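Local coordinates for protein Adp-heptose LPS heptosyltransferase II (Escherichia coli, PDB 1PSW) that transfers the second heptose from ADP-L-glycero-beta-D-manno-heptose onto the heptosyl-Kdo2-lipid A module during lipopolysaccharide synthesis, at residues Ala277-Ser291 and Pro297-Gly310. Numbering follows the deposited sequence.
Sequences AALNRPLVALYGPSS and PLSHKARVIRLITG
The guanidinium of Arg306 slots between two loops: Ser290 O and Ser291 CA lie over one face, the backbone of Ile308 and Thr309 over the other. In its plane, Arg306 NE gives a hydrogen bond to Gly288 O (3.0 Å, 159°), and Arg306 NH2 reaches Gly310 O at 3.0 Å. An extended chain, starting with CG anti to the backbone N (chi1 -167°), carries the group past Tyr287 CB to this slot; bonds from two nitrogens fix its rotation. The Tyr287 ring, with Ala285 O in plane at its edge, meets Val304 obliquely, CD1 to CG1 3.5 Å, while its OH comes to 3.6 Å from Pro297 CD.

The strands run parallel. Ala285 N donates to Arg303 O and Tyr287 N to Ile305 O, and Ala285 O takes Ile305 N at 2.9 Å. On the Val284 and Leu286 face, Ile305 CD1 rests against both, 3.6 Å from Val284 CG1 and 4.0 Å from Leu286 CD2. At the far end the extended Lys301 chain crosses Asn280 at a slant, CD 3.6 Å from Asn280 O, and one water links Lys301 NZ to that oxygen.

Strand 302-306 is an edge strand of the six-stranded parallel sheet in this half of the GT-B fold. On its inner side strand 283-287 pairs with strand 264-268; helix 271-278 covers the Ala285 and Tyr287 face, and helix 332-347 the Val284 and Leu286 face.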
loop_
_atom_site.group_PDB
_atom_site.type_symbol
_atom_site.label_atom_id
_atom_site.label_comp_id
_atom_site.label_asym_id
_atom_site.label_seq_id
_atom_site.Cartn_x
_atom_site.Cartn_y
_atom_site.Cartn_z
ATOM N N ALA A 277 -4.287 6.401 0.742
ATOM C CA ALA A 277 -5.539 6.343 -0.014
ATOM C C ALA A 277 -6.597 5.524 0.728
ATOM O O ALA A 277 -7.767 5.891 0.755
ATOM C CB ALA A 277 -5.286 5.739 -1.404
ATOM N N ALA A 278 -6.175 4.410 1.322
ATOM C CA ALA A 278 -7.076 3.537 2.065
ATOM C C ALA A 278 -7.601 4.238 3.309
ATOM O O ALA A 278 -8.711 3.960 3.760
ATOM C CB ALA A 278 -6.348 2.257 2.455
ATOM N N LEU A 279 -6.796 5.141 3.858
ATOM C CA LEU A 279 -7.175 5.895 5.049
ATOM C C LEU A 279 -8.041 7.099 4.696
ATOM O O LEU A 279 -8.536 7.796 5.579
ATOM C CB LEU A 279 -5.918 6.362 5.790
ATOM C CG LEU A 279 -5.163 5.244 6.515
ATOM C CD1 LEU A 279 -3.740 5.690 6.876
ATOM C CD2 LEU A 279 -5.946 4.864 7.781
ATOM N N ASN A 280 -8.206 7.349 3.399
ATOM C CA ASN A 280 -9.019 8.469 2.922
ATOM C C ASN A 280 -8.459 9.827 3.374
ATOM O O ASN A 280 -9.209 10.744 3.718
ATOM C CB ASN A 280 -10.458 8.305 3.427
ATOM C CG ASN A 280 -11.455 9.144 2.646
ATOM O OD1 ASN A 280 -11.397 9.199 1.419
ATOM N ND2 ASN A 280 -12.378 9.787 3.348
ATOM N N ARG A 281 -7.138 9.943 3.387
ATOM C CA ARG A 281 -6.488 11.183 3.779
ATOM C C ARG A 281 -6.234 12.003 2.514
ATOM O O ARG A 281 -5.964 11.440 1.454
ATOM C CB ARG A 281 -5.139 10.887 4.463
ATOM C CG ARG A 281 -5.207 10.218 5.841
ATOM C CD ARG A 281 -5.563 11.220 6.934
ATOM N NE ARG A 281 -6.959 11.584 6.883
ATOM C CZ ARG A 281 -7.430 12.809 7.062
ATOM N NH1 ARG A 281 -6.615 13.826 7.311
ATOM N NH2 ARG A 281 -8.738 13.007 6.972
ATOM N N PRO A 282 -6.345 13.339 2.594
ATOM C CA PRO A 282 -6.088 14.129 1.386
ATOM C C PRO A 282 -4.658 13.796 0.987
ATOM O O PRO A 282 -3.777 13.711 1.841
ATOM C CB PRO A 282 -6.227 15.562 1.872
ATOM C CG PRO A 282 -7.276 15.441 2.944
ATOM C CD PRO A 282 -6.845 14.191 3.688
ATOM N N LEU A 283 -4.430 13.604 -0.302
ATOM C CA LEU A 283 -3.103 13.239 -0.756
ATOM C C LEU A 283 -2.781 13.752 -2.146
ATOM O O LEU A 283 -3.647 13.857 -3.008
ATOM C CB LEU A 283 -2.960 11.711 -0.699
ATOM C CG LEU A 283 -1.843 11.000 -1.458
ATOM C CD1 LEU A 283 -1.138 9.979 -0.573
ATOM C CD2 LEU A 283 -2.454 10.326 -2.673
ATOM N N VAL A 284 -1.518 14.098 -2.344
ATOM C CA VAL A 284 -1.045 14.578 -3.634
ATOM C C VAL A 284 0.010 13.558 -4.051
ATOM O O VAL A 284 1.019 13.390 -3.362
ATOM C CB VAL A 284 -0.397 15.979 -3.522
ATOM C CG1 VAL A 284 0.136 16.415 -4.884
ATOM C CG2 VAL A 284 -1.413 16.985 -3.018
ATOM N N ALA A 285 -0.235 12.878 -5.166
ATOM C CA ALA A 285 0.664 11.858 -5.684
ATOM C C ALA A 285 1.424 12.373 -6.906
ATOM O O ALA A 285 0.830 12.757 -7.910
ATOM C CB ALA A 285 -0.131 10.609 -6.035
ATOM N N LEU A 286 2.750 12.376 -6.799
ATOM C CA LEU A 286 3.622 12.871 -7.856
ATOM C C LEU A 286 4.162 11.785 -8.775
ATOM O O LEU A 286 4.872 10.873 -8.335
ATOM C CB LEU A 286 4.779 13.641 -7.224
ATOM C CG LEU A 286 4.331 14.628 -6.141
ATOM C CD1 LEU A 286 5.550 15.366 -5.599
ATOM C CD2 LEU A 286 3.314 15.630 -6.713
ATOM N N TYR A 287 3.836 11.899 -10.058
ATOM C CA TYR A 287 4.274 10.930 -11.060
ATOM C C TYR A 287 5.234 11.512 -12.086
ATOM O O TYR A 287 5.139 12.680 -12.459
ATOM C CB TYR A 287 3.073 10.360 -11.809
ATOM C CG TYR A 287 2.241 9.387 -11.013
ATOM C CD1 TYR A 287 1.387 9.826 -9.999
ATOM C CD2 TYR A 287 2.301 8.021 -11.283
ATOM C CE1 TYR A 287 0.610 8.921 -9.276
ATOM C CE2 TYR A 287 1.530 7.111 -10.568
ATOM C CZ TYR A 287 0.687 7.564 -9.571
ATOM O OH TYR A 287 -0.095 6.666 -8.876
ATOM N N GLY A 288 6.150 10.667 -12.538
ATOM C CA GLY A 288 7.121 11.068 -13.532
ATOM C C GLY A 288 7.144 10.056 -14.667
ATOM O O GLY A 288 6.243 10.061 -15.508
ATOM N N PRO A 289 8.140 9.159 -14.717
ATOM C CA PRO A 289 8.195 8.174 -15.800
ATOM C C PRO A 289 7.061 7.143 -15.781
ATOM O O PRO A 289 6.706 6.598 -16.825
ATOM C CB PRO A 289 9.570 7.545 -15.613
ATOM C CG PRO A 289 9.733 7.567 -14.126
ATOM C CD PRO A 289 9.258 8.966 -13.777
ATOM N N SER A 290 6.492 6.880 -14.607
ATOM C CA SER A 290 5.398 5.914 -14.485
ATOM C C SER A 290 4.038 6.612 -14.518
ATOM O O SER A 290 3.951 7.823 -14.338
ATOM C CB SER A 290 5.533 5.132 -13.175
ATOM O OG SER A 290 5.297 5.963 -12.044
ATOM N N SER A 291 2.976 5.844 -14.744
ATOM C CA SER A 291 1.633 6.409 -14.782
ATOM C C SER A 291 0.760 5.687 -13.765
ATOM O O SER A 291 1.106 4.601 -13.302
ATOM C CB SER A 291 1.014 6.232 -16.169
ATOM O OG SER A 291 0.625 4.887 -16.371
ATOM N N PRO A 297 -4.118 5.724 -7.041
ATOM C CA PRO A 297 -4.523 5.853 -5.638
ATOM C C PRO A 297 -6.048 5.802 -5.609
ATOM O O PRO A 297 -6.712 6.633 -6.229
ATOM C CB PRO A 297 -3.951 7.215 -5.231
ATOM C CG PRO A 297 -3.878 7.974 -6.523
ATOM C CD PRO A 297 -3.420 6.932 -7.512
ATOM N N LEU A 298 -6.599 4.809 -4.911
ATOM C CA LEU A 298 -8.047 4.629 -4.850
ATOM C C LEU A 298 -8.664 5.418 -3.703
ATOM O O LEU A 298 -8.875 4.894 -2.615
ATOM C CB LEU A 298 -8.381 3.140 -4.706
ATOM C CG LEU A 298 -7.807 2.192 -5.769
ATOM C CD1 LEU A 298 -8.112 0.747 -5.388
ATOM C CD2 LEU A 298 -8.396 2.520 -7.127
ATOM N N SER A 299 -8.949 6.689 -3.969
ATOM C CA SER A 299 -9.528 7.592 -2.988
ATOM C C SER A 299 -10.041 8.823 -3.707
ATOM O O SER A 299 -9.407 9.309 -4.644
ATOM C CB SER A 299 -8.466 8.013 -1.965
ATOM O OG SER A 299 -8.985 8.962 -1.039
ATOM N N HIS A 300 -11.187 9.325 -3.268
ATOM C CA HIS A 300 -11.758 10.520 -3.873
ATOM C C HIS A 300 -11.024 11.782 -3.424
ATOM O O HIS A 300 -11.191 12.838 -4.023
ATOM C CB HIS A 300 -13.234 10.654 -3.506
ATOM C CG HIS A 300 -14.120 9.638 -4.149
ATOM N ND1 HIS A 300 -15.486 9.616 -3.954
ATOM C CD2 HIS A 300 -13.849 8.606 -4.987
ATOM C CE1 HIS A 300 -16.016 8.622 -4.640
ATOM N NE2 HIS A 300 -15.042 7.991 -5.279
ATOM N N LYS A 301 -10.201 11.663 -2.383
ATOM C CA LYS A 301 -9.476 12.812 -1.851
ATOM C C LYS A 301 -8.041 12.893 -2.343
ATOM O O LYS A 301 -7.258 13.707 -1.861
ATOM C CB LYS A 301 -9.515 12.789 -0.317
ATOM C CG LYS A 301 -10.931 12.845 0.258
ATOM C CD LYS A 301 -10.938 13.208 1.737
ATOM C CE LYS A 301 -12.364 13.368 2.246
ATOM N NZ LYS A 301 -12.437 14.047 3.574
ATOM N N ALA A 302 -7.706 12.051 -3.319
ATOM C CA ALA A 302 -6.370 12.038 -3.906
ATOM C C ALA A 302 -6.337 12.845 -5.208
ATOM O O ALA A 302 -7.332 12.933 -5.931
ATOM C CB ALA A 302 -5.937 10.602 -4.183
ATOM N N ARG A 303 -5.186 13.445 -5.484
ATOM C CA ARG A 303 -4.975 14.207 -6.702
ATOM C C ARG A 303 -3.626 13.744 -7.233
ATOM O O ARG A 303 -2.680 13.533 -6.464
ATOM C CB ARG A 303 -4.942 15.715 -6.427
ATOM C CG ARG A 303 -6.277 16.298 -5.961
ATOM C CD ARG A 303 -7.377 16.080 -7.000
ATOM N NE ARG A 303 -8.638 16.727 -6.634
ATOM C CZ ARG A 303 -9.491 16.272 -5.719
ATOM N NH1 ARG A 303 -9.233 15.150 -5.056
ATOM N NH2 ARG A 303 -10.610 16.942 -5.468
ATOM N N VAL A 304 -3.550 13.570 -8.546
ATOM C CA VAL A 304 -2.331 13.120 -9.192
ATOM C C VAL A 304 -1.745 14.225 -10.044
ATOM O O VAL A 304 -2.460 14.901 -10.785
ATOM C CB VAL A 304 -2.594 11.892 -10.088
ATOM C CG1 VAL A 304 -1.414 11.674 -11.027
ATOM C CG2 VAL A 304 -2.808 10.642 -9.217
ATOM N N ILE A 305 -0.441 14.421 -9.923
ATOM C CA ILE A 305 0.247 15.427 -10.717
ATOM C C ILE A 305 1.281 14.716 -11.574
ATOM O O ILE A 305 2.126 13.977 -11.065
ATOM C CB ILE A 305 0.961 16.459 -9.832
ATOM C CG1 ILE A 305 -0.065 17.150 -8.921
ATOM C CG2 ILE A 305 1.677 17.494 -10.705
ATOM C CD1 ILE A 305 0.538 18.176 -7.984
ATOM N N ARG A 306 1.190 14.922 -12.884
ATOM C CA ARG A 306 2.124 14.329 -13.838
ATOM C C ARG A 306 2.193 15.279 -15.022
ATOM O O ARG A 306 1.162 15.707 -15.542
ATOM C CB ARG A 306 1.658 12.949 -14.315
ATOM C CG ARG A 306 2.759 12.188 -15.052
ATOM C CD ARG A 306 2.264 10.916 -15.720
ATOM N NE ARG A 306 3.367 10.157 -16.311
ATOM C CZ ARG A 306 3.224 9.215 -17.243
ATOM N NH1 ARG A 306 2.019 8.908 -17.707
ATOM N NH2 ARG A 306 4.288 8.574 -17.712
ATOM N N LEU A 307 3.404 15.615 -15.447
ATOM C CA LEU A 307 3.578 16.553 -16.548
ATOM C C LEU A 307 3.738 15.897 -17.914
ATOM O O LEU A 307 3.560 16.549 -18.938
ATOM C CB LEU A 307 4.784 17.449 -16.260
ATOM C CG LEU A 307 4.722 18.215 -14.931
ATOM C CD1 LEU A 307 6.003 19.004 -14.740
ATOM C CD2 LEU A 307 3.512 19.139 -14.913
ATOM N N ILE A 308 4.077 14.613 -17.933
ATOM C CA ILE A 308 4.259 13.905 -19.197
ATOM C C ILE A 308 3.224 12.801 -19.402
ATOM O O ILE A 308 2.410 12.525 -18.519
ATOM C CB ILE A 308 5.674 13.292 -19.289
ATOM C CG1 ILE A 308 5.890 12.295 -18.147
ATOM C CG2 ILE A 308 6.718 14.396 -19.223
ATOM C CD1 ILE A 308 7.167 11.498 -18.269
ATOM N N THR A 309 3.270 12.174 -20.574
ATOM C CA THR A 309 2.348 11.100 -20.924
ATOM C C THR A 309 3.129 9.821 -21.216
ATOM O O THR A 309 4.348 9.850 -21.378
ATOM C CB THR A 309 1.517 11.474 -22.168
ATOM O OG1 THR A 309 0.876 12.737 -21.952
ATOM C CG2 THR A 309 0.459 10.421 -22.439
ATOM N N GLY A 310 2.420 8.699 -21.281
ATOM C CA GLY A 310 3.070 7.430 -21.552
ATOM C C GLY A 310 3.018 6.509 -20.350
ATOM O O GLY A 310 4.032 6.276 -19.692
HETATM O O HOH W 1 -12.721 7.834 -1.344
HETATM O O HOH W 2 -11.047 12.317 4.730
HETATM O O HOH W 3 -6.618 9.669 -0.227
HETATM O O HOH W 4 -10.118 14.930 5.553
HETATM O O HOH W 5 5.724 14.607 -14.263
#